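Local coordinates for DBF2 kinase activator protein MOB1 (Saccharomyces cerevisiae, PDB 2HJN) that activates the protein kinase DBF2 by binding it, so that CDC15 can phosphorylate it in late anaphase as part of the mitotic exit network, at residues C106-T112 with A182-H188. Numbering follows the deposited sequence.
Sequences CPRMIAT and AHIYCHH. With ZN (zinc ion), chain B.
Build 106-112 as an extended loop: most of its residues have beta-like phi/psi, but Pro107 is near-helical (-69/-13) and Thr112 has a positive phi of 57°. Set it against the last turns of helix 165-187 (residues 182-187), Ala111 CA 5.0 Å from His183 CA. Cys106, chi1 m, holds the zinc ion through SG at 2.3 Å.

Ala182 opens the helical side, its CB 3.8 Å from Ala111 CB. One residue on, His183 takes chi1 t and chi2 65° and bridges metal and loop: NE2 binds ZN at 2.1 Å, while ND1 donates a nearly straight 2.9 Å hydrogen bond to Ile110 O. That bond orients the imidazole in the coordination shell, and Met109 SE lies obliquely to the ring, 3.9 Å from His183 CG. Cys186, not a ligand, packs its CB 3.7 Å from Thr112 N and its SG 3.9 Å from Thr112 CG2. His187, chi1 m, also stays off the metal; its NE2 accepts a more bent 2.9 Å hydrogen bond from Thr112 N, and Ile110 CG1 touches the same NE2 at 3.5 Å. At His188 the backbone leaves helical geometry at the N-cap position of the next helix. With chi1 m and chi2 -71°, its NE2 reaches ZN at 2.1 Å, while His188 ND1 is hydrogen-bonded to Glu191 OE1.

Cys101 completes the Cys2His2 zinc site of this MOB1/phocein fold, which ties the loop to the end of helix 165-187. Helix 132-147 packs on Cys106, Met109 and His183 through Ala132, helix 75-97 meets His183 through Tyr94, and helix 49-58 meets Thr112 and Cys186 through Ile52; beyond Thr112 the chain enters strand 115-117.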
# COMPACT_ATOMS: atom_id res chain seq x y z
N CYS A 106 15.91 12.73 0.76
CA CYS A 106 16.78 11.87 -0.05
C CYS A 106 17.27 12.62 -1.30
O CYS A 106 16.73 12.41 -2.42
CB CYS A 106 16.08 10.51 -0.41
SG CYS A 106 15.30 9.64 0.98
N PRO A 107 18.34 13.47 -1.14
CA PRO A 107 18.88 14.25 -2.24
C PRO A 107 19.62 13.48 -3.36
O PRO A 107 19.90 14.07 -4.39
CB PRO A 107 19.83 15.27 -1.56
CG PRO A 107 20.10 14.76 -0.22
CD PRO A 107 19.04 13.74 0.15
N ARG A 108 19.94 12.20 -3.13
CA ARG A 108 20.58 11.35 -4.10
C ARG A 108 19.88 9.98 -4.05
O ARG A 108 19.39 9.54 -2.99
CB ARG A 108 22.06 11.15 -3.78
CG ARG A 108 22.97 12.38 -3.95
CD ARG A 108 24.43 11.98 -3.54
NE ARG A 108 24.49 11.39 -2.19
CZ ARG A 108 25.40 10.50 -1.76
NH1 ARG A 108 26.35 10.05 -2.59
NH2 ARG A 108 25.35 10.05 -0.50
N MSE A 109 19.89 9.28 -5.17
CA MSE A 109 19.31 7.92 -5.19
C MSE A 109 20.38 6.97 -4.66
O MSE A 109 21.25 6.53 -5.41
CB MSE A 109 18.82 7.57 -6.61
CG MSE A 109 18.26 6.16 -6.76
SE MSE A 109 16.61 5.88 -5.71
CE MSE A 109 16.27 4.21 -6.63
N ILE A 110 20.32 6.65 -3.37
CA ILE A 110 21.34 5.81 -2.74
C ILE A 110 20.78 4.55 -2.08
O ILE A 110 19.57 4.43 -1.87
CB ILE A 110 22.22 6.63 -1.77
CG1 ILE A 110 21.37 7.16 -0.59
CG2 ILE A 110 22.86 7.81 -2.55
CD1 ILE A 110 22.11 7.88 0.47
N ALA A 111 21.67 3.60 -1.77
CA ALA A 111 21.30 2.37 -1.09
C ALA A 111 22.48 2.16 -0.21
O ALA A 111 23.43 1.49 -0.61
CB ALA A 111 21.19 1.22 -2.11
N THR A 112 22.41 2.76 0.98
CA THR A 112 23.55 3.16 1.81
C THR A 112 24.54 4.09 1.11
O THR A 112 24.45 4.29 -0.10
CB THR A 112 24.37 1.97 2.35
OG1 THR A 112 25.15 1.44 1.29
CG2 THR A 112 23.45 0.86 2.96
N ALA A 182 16.21 -1.66 -3.39
CA ALA A 182 17.41 -1.32 -2.60
C ALA A 182 17.21 -0.01 -1.81
O ALA A 182 17.59 0.09 -0.62
CB ALA A 182 18.69 -1.26 -3.47
N HIS A 183 16.65 1.01 -2.47
CA HIS A 183 16.39 2.28 -1.76
C HIS A 183 15.39 2.11 -0.59
O HIS A 183 15.55 2.73 0.49
CB HIS A 183 15.92 3.38 -2.74
CG HIS A 183 15.78 4.72 -2.08
ND1 HIS A 183 16.86 5.42 -1.57
CD2 HIS A 183 14.68 5.42 -1.71
CE1 HIS A 183 16.43 6.50 -0.95
NE2 HIS A 183 15.11 6.52 -1.02
N ILE A 184 14.32 1.34 -0.82
CA ILE A 184 13.28 1.12 0.20
C ILE A 184 13.87 0.49 1.46
O ILE A 184 13.65 0.97 2.56
CB ILE A 184 12.04 0.23 -0.31
CG1 ILE A 184 11.19 0.97 -1.34
CG2 ILE A 184 11.02 -0.09 0.82
CD1 ILE A 184 10.31 0.03 -2.17
N TYR A 185 14.62 -0.61 1.28
CA TYR A 185 15.18 -1.37 2.41
C TYR A 185 16.20 -0.57 3.18
O TYR A 185 16.24 -0.60 4.42
CB TYR A 185 15.88 -2.64 1.86
CG TYR A 185 15.01 -3.86 1.82
CD1 TYR A 185 14.58 -4.39 0.59
CD2 TYR A 185 14.56 -4.46 3.01
CE1 TYR A 185 13.75 -5.51 0.55
CE2 TYR A 185 13.72 -5.58 2.98
CZ TYR A 185 13.32 -6.10 1.74
OH TYR A 185 12.51 -7.24 1.68
N CYS A 186 17.09 0.13 2.46
CA CYS A 186 18.20 0.89 3.09
C CYS A 186 17.79 2.27 3.65
O CYS A 186 18.44 2.79 4.58
CB CYS A 186 19.40 1.03 2.15
SG CYS A 186 20.10 -0.55 1.63
N HIS A 187 16.72 2.86 3.13
CA HIS A 187 16.33 4.18 3.60
C HIS A 187 14.91 4.39 4.12
O HIS A 187 14.64 5.41 4.79
CB HIS A 187 16.80 5.24 2.57
CG HIS A 187 18.29 5.17 2.35
ND1 HIS A 187 19.18 5.68 3.27
CD2 HIS A 187 19.03 4.53 1.42
CE1 HIS A 187 20.41 5.44 2.86
NE2 HIS A 187 20.35 4.71 1.76
N HIS A 188 14.01 3.43 3.87
CA HIS A 188 12.61 3.58 4.35
C HIS A 188 12.03 2.41 5.13
O HIS A 188 10.81 2.34 5.31
CB HIS A 188 11.69 3.99 3.17
CG HIS A 188 12.11 5.28 2.54
ND1 HIS A 188 11.94 6.50 3.17
CD2 HIS A 188 12.82 5.54 1.42
CE1 HIS A 188 12.46 7.46 2.43
NE2 HIS A 188 13.00 6.91 1.35
ZN ZN B . 13.95 8.06 -0.08